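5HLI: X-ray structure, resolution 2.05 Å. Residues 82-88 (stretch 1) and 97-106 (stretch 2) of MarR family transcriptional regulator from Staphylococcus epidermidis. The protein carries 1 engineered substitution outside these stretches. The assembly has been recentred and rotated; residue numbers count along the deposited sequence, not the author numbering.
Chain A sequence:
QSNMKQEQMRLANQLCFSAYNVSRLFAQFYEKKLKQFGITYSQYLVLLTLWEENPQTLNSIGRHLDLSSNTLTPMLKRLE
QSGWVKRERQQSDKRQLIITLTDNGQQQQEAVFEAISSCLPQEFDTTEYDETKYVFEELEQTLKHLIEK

Stretch 1, residues 82-88: SGWVKRE
Stretch 2 (97-106) LIITLTDNGQ

Strands 85-88 and 97-101 pair antiparallel, their N-to-C directions 158° apart. After Ser 82 leaves the preceding helix, Gly 83 turns with positive phi (85/19), which favours glycine. Gly 83 O accepts two hydrogen bonds, from Thr 102 OG1 (2.8 Å) and Asn 104 ND2 (3.2 Å). Thr 102 (chi1 p) is also the N-cap of the helix that starts at Asp 103: Thr 102 OG1 accepts from Gly 105 N at 2.9 Å.

The CA-to-CB bond of Trp 84 (-94/-38, chi1 m, chi2 85°) points away, but Trp 84 O accepts from Thr 102 N at 3.0 Å. A CB on Gly 105 would clash with Trp 84 O.

Val 85 (-133/166, m) opposes Leu 101 in a non-hydrogen-bonded pair, CA to CA 4.2 Å, with diverging side chains. Val 85 CB still meets Ile 99 CG2 at 3.9 Å.

Lys 86 (-111/146; m, t, t, m) pairs with Thr 100: Lys 86 N donates a hydrogen bond to Thr 100 O (2.6 Å) and Thr 100 N to Lys 86 O (3.1 Å). Lys 86 CG packs on Thr 102 CG2 at 3.8 Å.

Arg 87 (-112/129; m, t, p) faces Ile 99 (m, m) in a non-hydrogen-bonded pair, side chains on the same face; Arg 87 CG contacts Ile 99 CD1 at 3.7 Å.

Glu 88 (-131/104; t, t) pairs with Ile 98: Glu 88 N donates to Ile 98 O (3.0 Å) and Ile 98 N to Glu 88 O (2.9 Å). The Glu 88 side chain shares a sheet face with Lys 86, Ile 98 and Thr 100.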

ATOM      1  N   SER A  82      17.250  19.672   9.230  1.00 25.67           N
ATOM      2  CA  SER A  82      15.934  19.856   9.826  1.00 26.35           C
ATOM      3  C   SER A  82      15.913  19.546  11.317  1.00 28.32           C
ATOM      4  O   SER A  82      14.830  19.470  11.904  1.00 27.10           O
ATOM      5  CB  SER A  82      14.894  19.003   9.091  1.00 27.86           C
ATOM      6  OG  SER A  82      15.306  17.653   8.999  1.00 25.51           O
ATOM      7  N   GLY A  83      17.076  19.353  11.935  1.00 23.78           N
ATOM      8  CA  GLY A  83      17.172  19.297  13.380  1.00 24.17           C
ATOM      9  C   GLY A  83      16.905  17.954  14.021  1.00 25.87           C
ATOM     10  O   GLY A  83      16.631  17.911  15.225  1.00 20.81           O
ATOM     11  N   TRP A  84      16.987  16.855  13.269  1.00 25.42           N
ATOM     12  CA  TRP A  84      16.709  15.535  13.828  1.00 21.43           C
ATOM     13  C   TRP A  84      17.961  14.816  14.313  1.00 24.09           C
ATOM     14  O   TRP A  84      17.918  14.119  15.334  1.00 21.50           O
ATOM     15  CB  TRP A  84      16.002  14.658  12.792  1.00 22.29           C
ATOM     16  CG  TRP A  84      14.618  15.100  12.442  1.00 18.72           C
ATOM     17  CD1 TRP A  84      14.265  16.033  11.512  1.00 22.30           C
ATOM     18  CD2 TRP A  84      13.396  14.602  12.995  1.00 18.37           C
ATOM     19  NE1 TRP A  84      12.897  16.157  11.461  1.00 21.83           N
ATOM     20  CE2 TRP A  84      12.341  15.286  12.362  1.00 19.71           C
ATOM     21  CE3 TRP A  84      13.092  13.647  13.971  1.00 20.33           C
ATOM     22  CZ2 TRP A  84      11.006  15.048  12.670  1.00 21.62           C
ATOM     23  CZ3 TRP A  84      11.767  13.408  14.271  1.00 23.01           C
ATOM     24  CH2 TRP A  84      10.740  14.106  13.626  1.00 21.58           C
ATOM     25  N   VAL A  85      19.074  14.942  13.590  1.00 20.87           N
ATOM     26  CA  VAL A  85      20.298  14.218  13.901  1.00 24.30           C
ATOM     27  C   VAL A  85      21.474  15.183  13.850  1.00 24.23           C
ATOM     28  O   VAL A  85      21.376  16.296  13.333  1.00 23.60           O
ATOM     29  CB  VAL A  85      20.550  13.038  12.935  1.00 22.34           C
ATOM     30  CG1 VAL A  85      19.394  12.042  12.966  1.00 21.99           C
ATOM     31  CG2 VAL A  85      20.791  13.553  11.522  1.00 22.04           C
ATOM     32  N   LYS A  86      22.600  14.728  14.387  1.00 23.89           N
ATOM     33  CA  LYS A  86      23.893  15.355  14.164  1.00 24.54           C
ATOM     34  C   LYS A  86      24.762  14.435  13.316  1.00 23.37           C
ATOM     35  O   LYS A  86      24.677  13.208  13.415  1.00 24.60           O
ATOM     36  CB  LYS A  86      24.603  15.669  15.485  1.00 27.34           C
ATOM     37  CG  LYS A  86      23.895  16.713  16.331  1.00 32.20           C
ATOM     38  CD  LYS A  86      24.750  17.146  17.510  1.00 32.76           C
ATOM     39  CE  LYS A  86      24.122  18.331  18.228  1.00 39.21           C
ATOM     40  NZ  LYS A  86      23.953  19.498  17.313  1.00 39.19           N
ATOM     41  N   ARG A  87      25.589  15.038  12.471  1.00 23.16           N
ATOM     42  CA  ARG A  87      26.544  14.312  11.646  1.00 23.28           C
ATOM     43  C   ARG A  87      27.953  14.628  12.128  1.00 27.10           C
ATOM     44  O   ARG A  87      28.308  15.799  12.293  1.00 25.88           O
ATOM     45  CB  ARG A  87      26.381  14.677  10.168  1.00 24.90           C
ATOM     46  CG  ARG A  87      25.098  14.134   9.546  1.00 22.93           C
ATOM     47  CD  ARG A  87      24.805  14.729   8.173  1.00 22.79           C
ATOM     48  NE  ARG A  87      25.838  14.438   7.185  1.00 26.80           N
ATOM     49  CZ  ARG A  87      26.718  15.328   6.737  1.00 29.22           C
ATOM     50  NH1 ARG A  87      26.692  16.576   7.192  1.00 28.53           N
ATOM     51  NH2 ARG A  87      27.625  14.972   5.835  1.00 22.51           N
ATOM     52  N   GLU A  88      28.743  13.583  12.375  1.00 24.97           N
ATOM     53  CA  GLU A  88      30.131  13.730  12.805  1.00 24.15           C
ATOM     54  C   GLU A  88      31.003  12.840  11.934  1.00 23.50           C
ATOM     55  O   GLU A  88      31.024  11.618  12.114  1.00 22.85           O
ATOM     56  CB  GLU A  88      30.306  13.369  14.280  1.00 25.70           C
ATOM     57  CG  GLU A  88      31.764  13.359  14.726  1.00 27.24           C
ATOM     58  CD  GLU A  88      31.972  12.659  16.058  1.00 33.43           C
ATOM     59  OE1 GLU A  88      33.141  12.496  16.466  1.00 37.32           O
ATOM     60  OE2 GLU A  88      30.970  12.274  16.695  1.00 35.41           O
ATOM     61  N   LEU A  97      31.171   8.046   9.528  1.00 27.37           N
ATOM     62  CA  LEU A  97      30.196   9.107   9.738  1.00 27.15           C
ATOM     63  C   LEU A  97      29.270   8.653  10.858  1.00 27.07           C
ATOM     64  O   LEU A  97      28.468   7.733  10.673  1.00 26.23           O
ATOM     65  CB  LEU A  97      29.416   9.412   8.461  1.00 24.22           C
ATOM     66  CG  LEU A  97      28.451  10.600   8.553  1.00 26.09           C
ATOM     67  CD1 LEU A  97      29.214  11.911   8.676  1.00 25.42           C
ATOM     68  CD2 LEU A  97      27.509  10.628   7.355  1.00 21.74           C
ATOM     69  N   ILE A  98      29.392   9.282  12.022  1.00 23.40           N
ATOM     70  CA  ILE A  98      28.608   8.904  13.192  1.00 22.32           C
ATOM     71  C   ILE A  98      27.340   9.748  13.221  1.00 24.87           C
ATOM     72  O   ILE A  98      27.403  10.982  13.216  1.00 23.40           O
ATOM     73  CB  ILE A  98      29.419   9.074  14.484  1.00 28.24           C
ATOM     74  CG1 ILE A  98      30.643   8.154  14.465  1.00 31.23           C
ATOM     75  CG2 ILE A  98      28.548   8.790  15.702  1.00 29.72           C
ATOM     76  CD1 ILE A  98      31.535   8.300  15.675  1.00 38.33           C
ATOM     77  N   ILE A  99      26.188   9.082  13.251  1.00 21.07           N
ATOM     78  CA  ILE A  99      24.887   9.742  13.265  1.00 20.52           C
ATOM     79  C   ILE A  99      24.318   9.648  14.672  1.00 25.93           C
ATOM     80  O   ILE A  99      24.197   8.549  15.227  1.00 22.62           O
ATOM     81  CB  ILE A  99      23.930   9.107  12.242  1.00 21.52           C
ATOM     82  CG1 ILE A  99      24.570   9.107  10.852  1.00 21.23           C
ATOM     83  CG2 ILE A  99      22.594   9.840  12.230  1.00 22.60           C
ATOM     84  CD1 ILE A  99      24.922  10.492  10.343  1.00 18.72           C
ATOM     85  N   THR A 100      23.971  10.795  15.252  1.00 22.07           N
ATOM     86  CA  THR A 100      23.454  10.848  16.612  1.00 23.39           C
ATOM     87  C   THR A 100      22.186  11.686  16.636  1.00 21.09           C
ATOM     88  O   THR A 100      22.154  12.786  16.076  1.00 25.73           O
ATOM     89  CB  THR A 100      24.491  11.434  17.578  1.00 28.59           C
ATOM     90  OG1 THR A 100      25.767  10.823  17.337  1.00 27.72           O
ATOM     91  CG2 THR A 100      24.080  11.176  19.018  1.00 32.93           C
ATOM     92  N   LEU A 101      21.149  11.165  17.284  1.00 21.58           N
ATOM     93  CA  LEU A 101      19.916  11.923  17.450  1.00 26.46           C
ATOM     94  C   LEU A 101      20.174  13.192  18.253  1.00 24.97           C
ATOM     95  O   LEU A 101      20.902  13.178  19.249  1.00 27.44           O
ATOM     96  CB  LEU A 101      18.862  11.069  18.157  1.00 24.77           C
ATOM     97  CG  LEU A 101      18.251   9.890  17.394  1.00 25.76           C
ATOM     98  CD1 LEU A 101      17.566   8.937  18.361  1.00 23.79           C
ATOM     99  CD2 LEU A 101      17.264  10.386  16.347  1.00 21.51           C
ATOM    100  N   THR A 102      19.584  14.298  17.810  1.00 22.99           N
ATOM    101  CA  THR A 102      19.560  15.490  18.640  1.00 29.24           C
ATOM    102  C   THR A 102      18.605  15.277  19.813  1.00 30.04           C
ATOM    103  O   THR A 102      17.858  14.294  19.870  1.00 25.45           O
ATOM    104  CB  THR A 102      19.131  16.715  17.826  1.00 29.70           C
ATOM    105  OG1 THR A 102      17.797  16.526  17.334  1.00 27.75           O
ATOM    106  CG2 THR A 102      20.072  16.933  16.650  1.00 26.67           C
ATOM    107  N   ASP A 103      18.646  16.206  20.771  1.00 32.40           N
ATOM    108  CA  ASP A 103      17.657  16.185  21.843  1.00 30.87           C
ATOM    109  C   ASP A 103      16.245  16.227  21.274  1.00 27.75           C
ATOM    110  O   ASP A 103      15.360  15.492  21.728  1.00 29.11           O
ATOM    111  CB  ASP A 103      17.880  17.356  22.802  1.00 35.13           C
ATOM    112  CG  ASP A 103      19.130  17.191  23.644  1.00 42.36           C
ATOM    113  OD1 ASP A 103      19.595  16.044  23.800  1.00 42.79           O
ATOM    114  OD2 ASP A 103      19.640  18.210  24.160  1.00 52.35           O
ATOM    115  N   ASN A 104      16.023  17.072  20.265  1.00 26.57           N
ATOM    116  CA  ASN A 104      14.719  17.123  19.614  1.00 28.07           C
ATOM    117  C   ASN A 104      14.401  15.810  18.904  1.00 25.47           C
ATOM    118  O   ASN A 104      13.279  15.303  19.005  1.00 29.11           O
ATOM    119  CB  ASN A 104      14.670  18.294  18.635  1.00 28.14           C
ATOM    120  CG  ASN A 104      13.468  18.234  17.714  1.00 32.36           C
ATOM    121  OD1 ASN A 104      12.336  18.452  18.141  1.00 35.67           O
ATOM    122  ND2 ASN A 104      13.711  17.949  16.441  1.00 32.03           N
ATOM    123  N   GLY A 105      15.377  15.244  18.189  1.00 28.40           N
ATOM    124  CA  GLY A 105      15.147  13.971  17.519  1.00 27.64           C
ATOM    125  C   GLY A 105      14.765  12.864  18.483  1.00 29.11           C
ATOM    126  O   GLY A 105      13.932  12.009  18.169  1.00 30.40           O
ATOM    127  N   GLN A 106      15.365  12.865  19.671  1.00 29.33           N
ATOM    128  CA  GLN A 106      14.997  11.886  20.686  1.00 30.57           C
ATOM    129  C   GLN A 106      13.590  12.146  21.217  1.00 30.58           C
ATOM    130  O   GLN A 106      12.781  11.218  21.347  1.00 32.87           O
ATOM    131  CB  GLN A 106      16.023  11.912  21.820  1.00 36.34           C
ATOM    132  CG  GLN A 106      15.912  10.737  22.780  1.00 44.55           C
ATOM    133  CD  GLN A 106      16.530   9.474  22.220  1.00 38.37           C
ATOM    134  OE1 GLN A 106      17.749   9.360  22.125  1.00 50.22           O
ATOM    135  NE2 GLN A 106      15.694   8.521  21.843  1.00 43.33           N
TER